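Local coordinates for molybdopterin-guanine dinucleotide biosynthesis protein A (MobA) (Archaeoglobus fulgidus, PDB 3NGW), which probably acts as a GTP-binding, metal-dependent nucleotidyltransferase in the biosynthesis of the molybdenum cofactor, at residues E34-F39 and E99-L104; I91-V96 and P125-Y130; A74-A79 and C86-I91. One frame throughout, in Å; residues are numbered along the deposited sequence.

Interaction 1: residues E34-F39 and E99-L104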
loop_
_atom_site.group_PDB
_atom_site.type_symbol
_atom_site.label_atom_id
_atom_site.label_comp_id
_atom_site.label_asym_id
_atom_site.label_seq_id
_atom_site.Cartn_x
_atom_site.Cartn_y
_atom_site.Cartn_z
ATOM N N GLU A 34 -5.203 2.008 12.979
ATOM C CA GLU A 34 -4.461 1.706 14.208
ATOM C C GLU A 34 -2.996 1.408 13.961
ATOM O O GLU A 34 -2.122 1.950 14.629
ATOM C CB GLU A 34 -5.042 0.473 14.905
ATOM C CG GLU A 34 -6.298 0.698 15.689
ATOM C CD GLU A 34 -6.882 -0.606 16.235
ATOM O OE1 GLU A 34 -6.105 -1.471 16.695
ATOM O OE2 GLU A 34 -8.122 -0.748 16.218
ATOM N N LYS A 35 -2.748 0.518 13.005
ATOM C CA LYS A 35 -1.396 0.074 12.673
ATOM C C LYS A 35 -0.419 1.158 12.200
ATOM O O LYS A 35 0.763 1.107 12.532
ATOM C CB LYS A 35 -1.474 -1.044 11.622
ATOM C CG LYS A 35 -0.120 -1.542 11.135
ATOM C CD LYS A 35 -0.234 -2.536 9.987
ATOM C CE LYS A 35 -0.637 -3.928 10.444
ATOM N NZ LYS A 35 -2.033 -3.964 10.926
ATOM N N TYR A 36 -0.920 2.141 11.459
ATOM C CA TYR A 36 -0.080 3.189 10.901
ATOM C C TYR A 36 -0.212 4.560 11.543
ATOM O O TYR A 36 0.453 5.509 11.115
ATOM C CB TYR A 36 -0.364 3.315 9.396
ATOM C CG TYR A 36 -0.149 2.030 8.620
ATOM C CD1 TYR A 36 1.129 1.479 8.477
ATOM C CD2 TYR A 36 -1.228 1.343 8.070
ATOM C CE1 TYR A 36 1.325 0.268 7.803
ATOM C CE2 TYR A 36 -1.049 0.136 7.400
ATOM C CZ TYR A 36 0.228 -0.398 7.273
ATOM O OH TYR A 36 0.397 -1.604 6.635
ATOM N N SER A 37 -1.067 4.690 12.552
ATOM C CA SER A 37 -1.227 5.998 13.193
ATOM C C SER A 37 0.069 6.552 13.807
ATOM O O SER A 37 0.280 7.764 13.816
ATOM C CB SER A 37 -2.348 5.964 14.258
ATOM O OG SER A 37 -2.106 5.003 15.265
ATOM N N PRO A 38 0.957 5.676 14.314
ATOM C CA PRO A 38 2.213 6.141 14.914
ATOM C C PRO A 38 3.191 6.836 13.957
ATOM O O PRO A 38 4.095 7.538 14.405
ATOM C CB PRO A 38 2.820 4.858 15.482
ATOM C CG PRO A 38 1.635 4.021 15.779
ATOM C CD PRO A 38 0.777 4.234 14.560
ATOM N N PHE A 39 3.015 6.650 12.652
ATOM C CA PHE A 39 3.934 7.238 11.676
ATOM C C PHE A 39 3.385 8.479 10.981
ATOM O O PHE A 39 2.325 8.989 11.344
ATOM C CB PHE A 39 4.299 6.175 10.636
ATOM C CG PHE A 39 4.511 4.809 11.228
ATOM C CD1 PHE A 39 5.641 4.534 11.996
ATOM C CD2 PHE A 39 3.544 3.823 11.085
ATOM C CE1 PHE A 39 5.803 3.295 12.616
ATOM C CE2 PHE A 39 3.694 2.584 11.698
ATOM C CZ PHE A 39 4.827 2.320 12.468
ATOM N N GLU A 99 7.893 -3.354 11.411
ATOM C CA GLU A 99 9.326 -3.583 11.360
ATOM C C GLU A 99 9.740 -3.768 9.910
ATOM O O GLU A 99 10.787 -3.272 9.493
ATOM C CB GLU A 99 9.726 -4.833 12.155
ATOM C CG GLU A 99 9.065 -4.991 13.535
ATOM C CD GLU A 99 7.624 -5.503 13.447
ATOM O OE1 GLU A 99 6.705 -4.684 13.222
ATOM O OE2 GLU A 99 7.420 -6.733 13.588
ATOM N N VAL A 100 8.916 -4.492 9.148
ATOM C CA VAL A 100 9.190 -4.746 7.731
ATOM C C VAL A 100 9.216 -3.419 6.975
ATOM O O VAL A 100 10.146 -3.143 6.206
ATOM C CB VAL A 100 8.120 -5.682 7.079
ATOM C CG1 VAL A 100 8.368 -5.794 5.577
ATOM C CG2 VAL A 100 8.177 -7.070 7.708
ATOM N N LEU A 101 8.210 -2.583 7.220
ATOM C CA LEU A 101 8.124 -1.283 6.557
ATOM C C LEU A 101 9.305 -0.399 6.908
ATOM O O LEU A 101 9.932 0.199 6.031
ATOM C CB LEU A 101 6.817 -0.575 6.931
ATOM C CG LEU A 101 5.579 -1.005 6.132
ATOM C CD1 LEU A 101 4.332 -0.389 6.730
ATOM C CD2 LEU A 101 5.740 -0.574 4.679
ATOM N N GLU A 102 9.602 -0.312 8.198
ATOM C CA GLU A 102 10.712 0.502 8.668
ATOM C C GLU A 102 11.982 0.101 7.907
ATOM O O GLU A 102 12.731 0.950 7.425
ATOM C CB GLU A 102 10.898 0.303 10.175
ATOM C CG GLU A 102 11.307 1.566 10.911
ATOM C CD GLU A 102 10.190 2.152 11.763
ATOM O OE1 GLU A 102 10.128 3.399 11.885
ATOM O OE2 GLU A 102 9.387 1.369 12.328
ATOM N N HIS A 103 12.213 -1.200 7.784
ATOM C CA HIS A 103 13.387 -1.684 7.073
ATOM C C HIS A 103 13.370 -1.226 5.612
ATOM O O HIS A 103 14.344 -0.653 5.124
ATOM C CB HIS A 103 13.450 -3.210 7.142
ATOM C CG HIS A 103 14.667 -3.794 6.495
ATOM N ND1 HIS A 103 15.948 -3.529 6.935
ATOM C CD2 HIS A 103 14.800 -4.623 5.432
ATOM C CE1 HIS A 103 16.814 -4.167 6.170
ATOM N NE2 HIS A 103 16.143 -4.838 5.250
ATOM N N LEU A 104 12.256 -1.472 4.920
ATOM C CA LEU A 104 12.125 -1.086 3.519
ATOM C C LEU A 104 12.428 0.391 3.279
ATOM O O LEU A 104 13.136 0.733 2.329
ATOM C CB LEU A 104 10.717 -1.420 3.007
ATOM C CG LEU A 104 10.406 -2.916 2.866
ATOM C CD1 LEU A 104 8.981 -3.125 2.373
ATOM C CD2 LEU A 104 11.408 -3.545 1.891
#

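Interaction 2: residues I91-V96 and P125-Y130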
loop_
_atom_site.group_PDB
_atom_site.type_symbol
_atom_site.label_atom_id
_atom_site.label_comp_id
_atom_site.label_asym_id
_atom_site.label_seq_id
_atom_site.Cartn_x
_atom_site.Cartn_y
_atom_site.Cartn_z
ATOM N N ILE A 91 -4.286 -1.608 1.790
ATOM C CA ILE A 91 -5.198 -2.021 2.837
ATOM C C ILE A 91 -5.466 -3.516 2.706
ATOM O O ILE A 91 -5.871 -4.159 3.667
ATOM C CB ILE A 91 -6.534 -1.269 2.718
ATOM C CG1 ILE A 91 -7.395 -1.532 3.946
ATOM C CG2 ILE A 91 -7.272 -1.728 1.468
ATOM C CD1 ILE A 91 -8.610 -0.622 4.050
ATOM N N ASP A 92 -5.235 -4.055 1.509
ATOM C CA ASP A 92 -5.453 -5.470 1.234
ATOM C C ASP A 92 -4.563 -6.360 2.094
ATOM O O ASP A 92 -4.822 -7.553 2.237
ATOM C CB ASP A 92 -5.190 -5.781 -0.243
ATOM C CG ASP A 92 -5.991 -4.895 -1.184
ATOM O OD1 ASP A 92 -5.799 -3.657 -1.160
ATOM O OD2 ASP A 92 -6.810 -5.435 -1.958
HETATM N N MSE A 93 -3.506 -5.781 2.651
HETATM C CA MSE A 93 -2.584 -6.515 3.514
HETATM C C MSE A 93 -2.732 -5.953 4.935
HETATM O O MSE A 93 -2.034 -5.015 5.314
HETATM C CB MSE A 93 -1.149 -6.333 3.001
HETATM C CG MSE A 93 -0.873 -7.056 1.689
HETATM SE SE MSE A 93 0.818 -6.620 0.833
HETATM C CE MSE A 93 0.174 -5.365 -0.500
ATOM N N PRO A 94 -3.649 -6.519 5.734
ATOM C CA PRO A 94 -3.888 -6.062 7.105
ATOM C C PRO A 94 -2.909 -6.556 8.165
ATOM O O PRO A 94 -2.936 -6.071 9.294
ATOM C CB PRO A 94 -5.289 -6.569 7.380
ATOM C CG PRO A 94 -5.234 -7.910 6.739
ATOM C CD PRO A 94 -4.600 -7.588 5.387
ATOM N N PHE A 95 -2.056 -7.514 7.812
ATOM C CA PHE A 95 -1.102 -8.061 8.771
ATOM C C PHE A 95 0.317 -7.559 8.598
ATOM O O PHE A 95 1.243 -8.136 9.162
ATOM C CB PHE A 95 -1.102 -9.585 8.692
ATOM C CG PHE A 95 -2.454 -10.190 8.875
ATOM C CD1 PHE A 95 -3.222 -9.869 9.991
ATOM C CD2 PHE A 95 -2.973 -11.059 7.925
ATOM C CE1 PHE A 95 -4.488 -10.413 10.167
ATOM C CE2 PHE A 95 -4.236 -11.611 8.087
ATOM C CZ PHE A 95 -4.998 -11.283 9.210
ATOM N N VAL A 96 0.492 -6.488 7.828
ATOM C CA VAL A 96 1.820 -5.947 7.603
ATOM C C VAL A 96 2.515 -5.613 8.907
ATOM O O VAL A 96 1.909 -5.057 9.819
ATOM C CB VAL A 96 1.783 -4.680 6.745
ATOM C CG1 VAL A 96 3.157 -4.029 6.742
ATOM C CG2 VAL A 96 1.362 -5.028 5.324
ATOM N N PRO A 125 4.618 -4.752 -5.598
ATOM C CA PRO A 125 4.649 -3.287 -5.678
ATOM C C PRO A 125 3.831 -2.498 -4.658
ATOM O O PRO A 125 4.129 -1.328 -4.408
ATOM C CB PRO A 125 4.170 -3.009 -7.103
ATOM C CG PRO A 125 4.472 -4.281 -7.846
ATOM C CD PRO A 125 4.074 -5.326 -6.842
ATOM N N LEU A 126 2.799 -3.118 -4.090
ATOM C CA LEU A 126 1.954 -2.427 -3.130
ATOM C C LEU A 126 2.429 -2.585 -1.689
ATOM O O LEU A 126 1.672 -2.401 -0.740
ATOM C CB LEU A 126 0.501 -2.889 -3.281
ATOM C CG LEU A 126 -0.061 -2.598 -4.672
ATOM C CD1 LEU A 126 -1.549 -2.845 -4.697
ATOM C CD2 LEU A 126 0.238 -1.148 -5.043
ATOM N N LEU A 127 3.702 -2.920 -1.538
ATOM C CA LEU A 127 4.312 -3.065 -0.227
ATOM C C LEU A 127 5.795 -2.818 -0.473
ATOM O O LEU A 127 6.625 -3.720 -0.355
ATOM C CB LEU A 127 4.065 -4.470 0.325
ATOM C CG LEU A 127 4.128 -4.662 1.844
ATOM C CD1 LEU A 127 5.533 -4.902 2.303
ATOM C CD2 LEU A 127 3.538 -3.436 2.523
ATOM N N ALA A 128 6.109 -1.576 -0.844
ATOM C CA ALA A 128 7.483 -1.179 -1.141
ATOM C C ALA A 128 7.762 0.314 -0.963
ATOM O O ALA A 128 6.860 1.118 -0.743
ATOM C CB ALA A 128 7.832 -1.593 -2.563
ATOM N N TYR A 129 9.041 0.655 -1.072
ATOM C CA TYR A 129 9.524 2.020 -0.952
ATOM C C TYR A 129 9.555 2.700 -2.324
ATOM O O TYR A 129 9.986 2.103 -3.316
ATOM C CB TYR A 129 10.937 2.008 -0.361
ATOM C CG TYR A 129 11.683 3.313 -0.529
ATOM C CD1 TYR A 129 11.507 4.373 0.366
ATOM C CD2 TYR A 129 12.507 3.518 -1.634
ATOM C CE1 TYR A 129 12.137 5.611 0.148
ATOM C CE2 TYR A 129 13.128 4.740 -1.854
ATOM C CZ TYR A 129 12.939 5.777 -0.967
ATOM O OH TYR A 129 13.552 6.977 -1.237
ATOM N N TYR A 130 9.082 3.941 -2.376
ATOM C CA TYR A 130 9.090 4.724 -3.609
ATOM C C TYR A 130 9.650 6.096 -3.253
ATOM O O TYR A 130 9.268 6.682 -2.242
ATOM C CB TYR A 130 7.670 4.889 -4.200
ATOM C CG TYR A 130 7.049 3.620 -4.776
ATOM C CD1 TYR A 130 6.365 2.714 -3.963
ATOM C CD2 TYR A 130 7.186 3.304 -6.130
ATOM C CE1 TYR A 130 5.839 1.523 -4.485
ATOM C CE2 TYR A 130 6.667 2.117 -6.653
ATOM C CZ TYR A 130 6.000 1.235 -5.827
ATOM O OH TYR A 130 5.520 0.052 -6.342
#

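Interaction 3: residues A74-A79 and C86-I91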
loop_
_atom_site.group_PDB
_atom_site.type_symbol
_atom_site.label_atom_id
_atom_site.label_comp_id
_atom_site.label_asym_id
_atom_site.label_seq_id
_atom_site.Cartn_x
_atom_site.Cartn_y
_atom_site.Cartn_z
ATOM N N ALA A 74 -1.996 5.498 -9.614
ATOM C CA ALA A 74 -2.506 6.833 -9.344
ATOM C C ALA A 74 -2.452 7.137 -7.855
ATOM O O ALA A 74 -2.301 8.291 -7.450
ATOM C CB ALA A 74 -3.935 6.954 -9.851
ATOM N N GLY A 75 -2.582 6.086 -7.051
ATOM C CA GLY A 75 -2.553 6.232 -5.610
ATOM C C GLY A 75 -1.142 6.479 -5.115
ATOM O O GLY A 75 -0.934 7.313 -4.242
ATOM N N ILE A 76 -0.176 5.748 -5.667
ATOM C CA ILE A 76 1.219 5.912 -5.280
ATOM C C ILE A 76 1.676 7.300 -5.716
ATOM O O ILE A 76 2.276 8.047 -4.936
ATOM C CB ILE A 76 2.104 4.835 -5.941
ATOM C CG1 ILE A 76 1.738 3.461 -5.383
ATOM C CG2 ILE A 76 3.580 5.122 -5.684
ATOM C CD1 ILE A 76 2.383 2.300 -6.136
ATOM N N HIS A 77 1.370 7.646 -6.963
ATOM C CA HIS A 77 1.719 8.948 -7.519
ATOM C C HIS A 77 1.185 10.063 -6.628
ATOM O O HIS A 77 1.893 11.020 -6.327
ATOM C CB HIS A 77 1.135 9.088 -8.933
ATOM C CG HIS A 77 1.275 10.460 -9.520
ATOM N ND1 HIS A 77 0.248 11.381 -9.515
ATOM C CD2 HIS A 77 2.329 11.074 -10.113
ATOM C CE1 HIS A 77 0.662 12.502 -10.079
ATOM N NE2 HIS A 77 1.921 12.343 -10.450
ATOM N N ALA A 78 -0.069 9.924 -6.211
ATOM C CA ALA A 78 -0.704 10.911 -5.354
ATOM C C ALA A 78 0.099 11.107 -4.071
ATOM O O ALA A 78 0.324 12.239 -3.634
ATOM C CB ALA A 78 -2.130 10.474 -5.016
ATOM N N ALA A 79 0.522 10.008 -3.459
ATOM C CA ALA A 79 1.302 10.098 -2.226
ATOM C C ALA A 79 2.646 10.784 -2.480
ATOM O O ALA A 79 3.080 11.610 -1.688
ATOM C CB ALA A 79 1.522 8.699 -1.632
ATOM N N CYS A 86 8.200 7.668 0.407
ATOM C CA CYS A 86 7.433 6.974 1.429
ATOM C C CYS A 86 7.432 5.505 1.099
ATOM O O CYS A 86 7.966 5.094 0.077
ATOM C CB CYS A 86 5.986 7.457 1.411
ATOM S SG CYS A 86 5.156 7.150 -0.185
ATOM N N VAL A 87 6.827 4.722 1.983
ATOM C CA VAL A 87 6.675 3.296 1.771
ATOM C C VAL A 87 5.179 3.149 1.563
ATOM O O VAL A 87 4.390 3.797 2.256
ATOM C CB VAL A 87 7.128 2.461 2.994
ATOM C CG1 VAL A 87 8.641 2.376 3.030
ATOM C CG2 VAL A 87 6.602 3.088 4.274
ATOM N N VAL A 88 4.795 2.325 0.591
ATOM C CA VAL A 88 3.390 2.106 0.274
ATOM C C VAL A 88 2.926 0.783 0.857
ATOM O O VAL A 88 3.673 -0.187 0.904
ATOM C CB VAL A 88 3.156 2.105 -1.257
ATOM C CG1 VAL A 88 1.695 1.807 -1.572
ATOM C CG2 VAL A 88 3.552 3.455 -1.839
ATOM N N ALA A 89 1.691 0.765 1.323
ATOM C CA ALA A 89 1.119 -0.435 1.890
ATOM C C ALA A 89 -0.349 -0.410 1.504
ATOM O O ALA A 89 -1.034 0.593 1.698
ATOM C CB ALA A 89 1.274 -0.434 3.391
ATOM N N ALA A 90 -0.831 -1.501 0.928
ATOM C CA ALA A 90 -2.223 -1.558 0.540
ATOM C C ALA A 90 -3.046 -2.071 1.713
ATOM O O ALA A 90 -2.562 -2.850 2.536
ATOM C CB ALA A 90 -2.385 -2.457 -0.659
ATOM N N ILE A 91 -4.286 -1.608 1.790
ATOM C CA ILE A 91 -5.198 -2.021 2.837
ATOM C C ILE A 91 -5.466 -3.516 2.706
ATOM O O ILE A 91 -5.871 -4.159 3.667
ATOM C CB ILE A 91 -6.534 -1.269 2.718
ATOM C CG1 ILE A 91 -7.395 -1.532 3.946
ATOM C CG2 ILE A 91 -7.272 -1.728 1.468
ATOM C CD1 ILE A 91 -8.610 -0.622 4.050
#

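Interaction 1: residues E34-F39 and E99-L104
With CG anti to the carbonyl carbon in both residues, Tyr-36 (chi1 -57°) and Leu-101 (chi1 -82°) send a ring and an isobutyl group toward each other between helix 28-36 and helix 98-111. Leu-101 directs its CB at the other segment, whereas Tyr-36 comes closer mainly through the far end of its ring. The touching is done by a single methyl: Leu-101 CD1 lies beside the ring edge, near the ring plane, 3.3 Å from Tyr-36 CE1. This is tight for two carbons; Leu-101 CD1 is 4.1 Å from both Tyr-36 CD1 and Tyr-36 CZ, so the methyl is centred on the CE1 corner of the ring. The two side chains cross at about a right angle. Lys-35 CG sits over the centre of the Tyr-36 ring, 3.9 Å above its plane. In this GT-A-type alpha/beta fold, the two helices lie on the same face of the central sheet, where Tyr-36 rests on Val-3, Val-5 and Ala-89 and Leu-101 on Val-87. Were this tyrosine an alanine, the Leu-101 methyl would probably lose its ring neighbour and a gap would open above Val-3 and Ala-89. A type I beta turn from Tyr-36 to Phe-39, closed by a backbone hydrogen bond from Phe-39 N to Tyr-36 O (3.2 Å), brings a second ring to the outer margin of the contact. There Phe-39 CE1 lies 4.1 Å from OE2 of the exposed Glu-102, whose chain is bent. Ring and carboxylate planes are 69° apart, and no hydrogen bond joins the pair.

Interaction 2: residues I91-V96 and P125-Y130
Met-93, present as selenomethionine, reaches from its loop against Leu-126 and Leu-127, just before the corner at Ala-128. Its CB points toward 125-130; from there the chain is extended at chi2 (170°) and brings the selenium to Leu-127: SE is 3.9 Å from Leu-127 CB and 4.0 Å from Leu-127 CG. At chi3 (-100°) the chain then bends, and the terminal CE turns to Leu-126, 3.7 Å from its CB and 3.3 Å from its carbonyl O. The loop follows strand 86-90, at the end of the parallel strands where GT-A folds usually place their nucleotide and metal site. The Met-93 side chain is about 10 Å from a bound calcium ion and about 10 Å from the side chain of Asp-184, which binds calcium in a crystal structure of this protein, though not in the model of this chain. Further along the loop, Val-96 CG2 meets Leu-127 CD2 at 3.9 Å, the two side chains lying alongside and running opposite ways, and Val-96 also packs on Tyr-36 of helix 28-36. Across the corner at Ala-128, Tyr-130 OH donates a 2.8 Å hydrogen bond to Pro-125 O, tilted 21° from the carbonyl plane.

Interaction 3: residues A74-A79 and C86-I91
Ile-76 and Val-88 make the aliphatic part of this buried contact between helix 72-83 and strand 86-90. Val-88 points its CB at the helix and offers both methyls. Its CG2 lies 4.0 Å from Ile-76 CG1 and 4.2 Å from Ile-76 CG2, while Val-88 CG1 is 4.2 Å from Ile-76 CG1. Both valine methyls thus reach the CG1 methylene, and one of them also lies near the CG2 methyl of the isoleucine; the two side chains cross at about a right angle. A sulfur contact follows one helical turn on. With chi1 at 60°, Cys-86 turns SG to the methyl of Ala-79, where Cys-86 SG and Ala-79 CB are 4.2 Å apart, a van der Waals distance. No hydrogen bond crosses between the segments; backbone groups of both bond elsewhere, Ala-79 N to Gly-75 O (3.2 Å) within the helix, and Cys-86 and Val-88 to Tyr-130 and Ala-128. The partners run in opposite order, Ile-76 with Val-88 and Ala-79 with Cys-86, as expected where a helix returns antiparallel to the strand that follows it through a short turn. Cys-86 and Val-88 share one face of the strand, and Ile-76 and Ala-79 one side of the helix. Strand 86-90 lies between strands 2-6 and 129-130: Val-88 also touches Leu-6 and Tyr-130, Ala-79 reaches Ala-4, and Ile-76 also meets Leu-138 of helix 135-143.

Overall arrangement
All three contacts lie within the MobA-like NTP transferase domain and centre on strand 86-90. Interaction 3 packs helix 72-83 on one face of this strand. Interaction 1 lies on the other face, and the two centres are 14 Å apart. Interaction 2, about 9 Å from interaction 3 and 10 Å from interaction 1 between centres, begins where the strand ends, at the shared Ile-91, and its second segment leads into the neighbouring strand 129-130. Along the chain, interaction 3 is nested inside interaction 1 and closes before interaction 2 opens, while the segments of interactions 1 and 2 alternate. One central strand thus joins the helices on its two faces to the loop that follows it.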